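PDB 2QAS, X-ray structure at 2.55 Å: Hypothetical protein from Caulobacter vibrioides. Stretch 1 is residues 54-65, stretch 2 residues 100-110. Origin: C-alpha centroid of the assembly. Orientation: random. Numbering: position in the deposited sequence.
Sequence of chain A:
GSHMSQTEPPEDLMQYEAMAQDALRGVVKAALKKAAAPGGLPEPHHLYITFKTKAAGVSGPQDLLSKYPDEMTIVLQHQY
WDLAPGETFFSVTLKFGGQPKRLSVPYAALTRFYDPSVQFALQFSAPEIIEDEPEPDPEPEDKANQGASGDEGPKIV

Stretch 1 (54-65) KAAGVSGPQDLL
Stretch 2 100-110: PKRLSVPYAAL

The two stretches run antiparallel and meet through a single beta bridge. Residues 100-106 form the end of a strand that begins earlier in the chain. Against it lies an extended segment of stretch 1, between a type II turn (A55 to V58) and a helix that starts at Q62 and continues past L65. CA-CA distances set the register: A55 to A109 5.6 Å, V58 to V105 4.9 Å, S59 to S104 5.3 Å, G60 to L103 4.8 Å.

The bridge satisfies both backbone polar groups of S59 and of S104. S59 N donates to S104 O at 3.3 Å with an N-H...O angle of 151°, and S104 N donates to S59 O at 3.2 Å and 161°, the reciprocal pair expected of a hydrogen-bonded antiparallel site. Both acceptors also receive a CA-H...O contact: V58 CA lies 3.2 Å from S104 O (139° at H), and L103 CA 3.6 Å from S59 O (147°). The serine side chains add no hydrogen bond across the interface; S59 OG (chi1 50°, p) sits 3.2 Å from S104 CB, whose own chi1 is -88° (m).

G57, at phi/psi 86/-21, occupies the turn position where a CB would be jammed against the preceding carbonyl O; it would also fall 2.7 Å from P106 CG. G60 is nearly fully extended (-178/173), and a CB there would lie 2.7 Å from L103 CD2.

Near the turn the packing is apolar. A55 CB points toward stretch 2 and reaches A109 CB at 3.6 Å, while V58 CG1 lies 3.9 Å from P106 CD and 4.3 Å from A109 CB. The fold of stretch 2 here is supported by A109 N donating to P106 O (3.0 Å) and L110 N to Y107 O (3.2 Å).

At the other end, P61 (-56/136) occupies the N-cap position, and its carbonyl is used within the helix: L65 N donates to P61 O at 3.0 Å. P61 CG packs on K101 CD at 3.8 Å. L64 (chi1 t, chi2 p) places CD2 4.1 Å from CD2 of L103 (m, t) and 4.2 Å from K101 CD. K101, with chi1-chi4 m, t, t, m, thus lays its aliphatic chain over P61 and L64 and carries its ammonium to D63 (chi1 p). The D63 OD2 to K101 NZ separation of 3.8 Å makes this a long salt bridge, charge pairing without close contact. R102 NE is satisfied elsewhere in the structure.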

# COMPACT_ATOMS: atom_id res chain seq x y z
N LYS A 54 -19.00 13.19 -5.92
CA LYS A 54 -18.67 14.60 -5.69
C LYS A 54 -17.22 14.85 -5.31
O LYS A 54 -16.77 15.99 -5.28
CB LYS A 54 -19.60 15.19 -4.63
CG LYS A 54 -21.00 15.51 -5.15
CD LYS A 54 -21.88 16.12 -4.06
CE LYS A 54 -23.17 16.68 -4.63
NZ LYS A 54 -23.97 15.65 -5.34
N ALA A 55 -16.48 13.78 -5.02
CA ALA A 55 -15.07 13.91 -4.68
C ALA A 55 -14.43 14.79 -5.76
O ALA A 55 -14.79 14.71 -6.94
CB ALA A 55 -14.41 12.54 -4.65
N ALA A 56 -13.49 15.64 -5.37
CA ALA A 56 -12.83 16.50 -6.35
C ALA A 56 -12.11 15.60 -7.34
O ALA A 56 -11.84 14.44 -7.03
CB ALA A 56 -11.82 17.42 -5.65
N GLY A 57 -11.83 16.11 -8.53
CA GLY A 57 -11.13 15.31 -9.52
C GLY A 57 -11.96 14.41 -10.42
O GLY A 57 -11.48 14.02 -11.49
N VAL A 58 -13.18 14.06 -10.03
CA VAL A 58 -13.98 13.19 -10.88
C VAL A 58 -14.78 13.97 -11.91
O VAL A 58 -15.41 14.98 -11.61
CB VAL A 58 -14.92 12.23 -10.07
CG1 VAL A 58 -14.68 12.37 -8.60
CG2 VAL A 58 -16.37 12.48 -10.43
N SER A 59 -14.73 13.49 -13.14
CA SER A 59 -15.45 14.13 -14.23
C SER A 59 -16.29 13.09 -14.96
O SER A 59 -15.94 11.92 -15.01
CB SER A 59 -14.46 14.80 -15.18
OG SER A 59 -13.44 13.89 -15.53
N GLY A 60 -17.40 13.54 -15.53
CA GLY A 60 -18.27 12.64 -16.26
C GLY A 60 -19.42 13.43 -16.83
O GLY A 60 -19.55 14.61 -16.53
N PRO A 61 -20.28 12.82 -17.65
CA PRO A 61 -21.40 13.60 -18.19
C PRO A 61 -22.18 14.19 -17.02
O PRO A 61 -22.45 13.50 -16.03
CB PRO A 61 -22.20 12.57 -18.98
CG PRO A 61 -21.15 11.58 -19.40
CD PRO A 61 -20.35 11.43 -18.13
N GLN A 62 -22.54 15.47 -17.14
CA GLN A 62 -23.28 16.16 -16.09
C GLN A 62 -24.57 15.41 -15.74
O GLN A 62 -24.92 15.29 -14.57
CB GLN A 62 -23.62 17.59 -16.56
CG GLN A 62 -23.62 18.63 -15.44
CD GLN A 62 -23.97 20.03 -15.92
OE1 GLN A 62 -25.10 20.30 -16.31
NE2 GLN A 62 -22.98 20.93 -15.91
N ASP A 63 -25.25 14.91 -16.76
CA ASP A 63 -26.50 14.17 -16.57
C ASP A 63 -26.28 12.96 -15.68
O ASP A 63 -27.00 12.75 -14.70
CB ASP A 63 -27.06 13.72 -17.92
CG ASP A 63 -26.06 12.89 -18.72
OD1 ASP A 63 -25.06 13.47 -19.21
OD2 ASP A 63 -26.27 11.66 -18.86
N LEU A 64 -25.29 12.15 -16.04
CA LEU A 64 -24.96 10.94 -15.30
C LEU A 64 -24.61 11.22 -13.84
O LEU A 64 -25.16 10.61 -12.93
CB LEU A 64 -23.80 10.22 -15.99
CG LEU A 64 -23.24 8.97 -15.31
CD1 LEU A 64 -24.35 7.95 -15.11
CD2 LEU A 64 -22.12 8.40 -16.15
N LEU A 65 -23.68 12.14 -13.62
CA LEU A 65 -23.24 12.50 -12.27
C LEU A 65 -24.41 12.93 -11.39
O LEU A 65 -24.43 12.63 -10.19
CB LEU A 65 -22.21 13.62 -12.33
CG LEU A 65 -20.88 13.34 -13.03
CD1 LEU A 65 -19.98 14.57 -12.95
CD2 LEU A 65 -20.20 12.15 -12.38
N PRO A 100 -22.54 5.03 -24.81
CA PRO A 100 -21.17 5.08 -24.28
C PRO A 100 -20.80 6.44 -23.68
O PRO A 100 -21.07 7.49 -24.27
CB PRO A 100 -20.32 4.70 -25.49
CG PRO A 100 -21.13 5.21 -26.65
CD PRO A 100 -22.55 4.87 -26.28
N LYS A 101 -20.19 6.42 -22.49
CA LYS A 101 -19.77 7.64 -21.79
C LYS A 101 -18.42 7.47 -21.10
O LYS A 101 -18.05 6.37 -20.67
CB LYS A 101 -20.83 8.03 -20.75
CG LYS A 101 -22.20 8.31 -21.33
CD LYS A 101 -23.24 8.52 -20.24
CE LYS A 101 -24.63 8.74 -20.84
NZ LYS A 101 -24.67 9.91 -21.79
N ARG A 102 -17.69 8.58 -20.98
CA ARG A 102 -16.37 8.59 -20.35
C ARG A 102 -16.38 9.04 -18.89
O ARG A 102 -17.17 9.89 -18.50
CB ARG A 102 -15.43 9.50 -21.12
CG ARG A 102 -14.50 8.77 -22.08
CD ARG A 102 -13.08 8.68 -21.53
NE ARG A 102 -12.54 7.36 -21.79
CZ ARG A 102 -11.29 7.00 -21.56
NH1 ARG A 102 -10.42 7.87 -21.07
NH2 ARG A 102 -10.92 5.75 -21.78
N LEU A 103 -15.49 8.46 -18.10
CA LEU A 103 -15.38 8.78 -16.69
C LEU A 103 -13.93 8.84 -16.25
O LEU A 103 -13.09 8.07 -16.73
CB LEU A 103 -16.06 7.71 -15.83
CG LEU A 103 -17.57 7.65 -15.76
CD1 LEU A 103 -17.94 6.46 -14.89
CD2 LEU A 103 -18.13 8.94 -15.17
N SER A 104 -13.66 9.75 -15.32
CA SER A 104 -12.34 9.90 -14.75
C SER A 104 -12.54 9.83 -13.25
O SER A 104 -13.33 10.58 -12.69
CB SER A 104 -11.71 11.23 -15.14
OG SER A 104 -11.03 11.07 -16.36
N VAL A 105 -11.82 8.92 -12.61
CA VAL A 105 -11.96 8.76 -11.17
C VAL A 105 -10.60 8.72 -10.47
O VAL A 105 -9.72 7.95 -10.86
CB VAL A 105 -12.72 7.46 -10.84
CG1 VAL A 105 -12.87 7.30 -9.34
CG2 VAL A 105 -14.08 7.48 -11.52
N PRO A 106 -10.42 9.57 -9.45
CA PRO A 106 -9.13 9.56 -8.75
C PRO A 106 -9.14 8.37 -7.80
O PRO A 106 -10.21 7.95 -7.35
CB PRO A 106 -9.13 10.90 -8.00
CG PRO A 106 -10.09 11.75 -8.76
CD PRO A 106 -11.19 10.77 -9.09
N TYR A 107 -7.97 7.82 -7.51
CA TYR A 107 -7.95 6.70 -6.58
C TYR A 107 -8.38 7.19 -5.20
O TYR A 107 -8.87 6.41 -4.39
CB TYR A 107 -6.56 6.09 -6.55
CG TYR A 107 -6.16 5.58 -7.92
CD1 TYR A 107 -5.17 6.22 -8.65
CD2 TYR A 107 -6.83 4.50 -8.50
CE1 TYR A 107 -4.85 5.80 -9.94
CE2 TYR A 107 -6.52 4.08 -9.79
CZ TYR A 107 -5.53 4.73 -10.51
OH TYR A 107 -5.23 4.33 -11.79
N ALA A 108 -8.24 8.49 -4.97
CA ALA A 108 -8.63 9.09 -3.71
C ALA A 108 -10.15 9.05 -3.52
O ALA A 108 -10.65 9.01 -2.39
CB ALA A 108 -8.15 10.53 -3.65
N ALA A 109 -10.89 9.06 -4.62
CA ALA A 109 -12.35 9.04 -4.54
C ALA A 109 -12.90 7.65 -4.20
O ALA A 109 -14.03 7.53 -3.75
CB ALA A 109 -12.94 9.53 -5.84
N LEU A 110 -12.09 6.62 -4.38
CA LEU A 110 -12.51 5.25 -4.10
C LEU A 110 -12.97 5.00 -2.68
O LEU A 110 -12.40 5.55 -1.73
CB LEU A 110 -11.39 4.27 -4.43
CG LEU A 110 -11.40 3.69 -5.83
CD1 LEU A 110 -11.54 4.80 -6.87
CD2 LEU A 110 -10.11 2.93 -6.03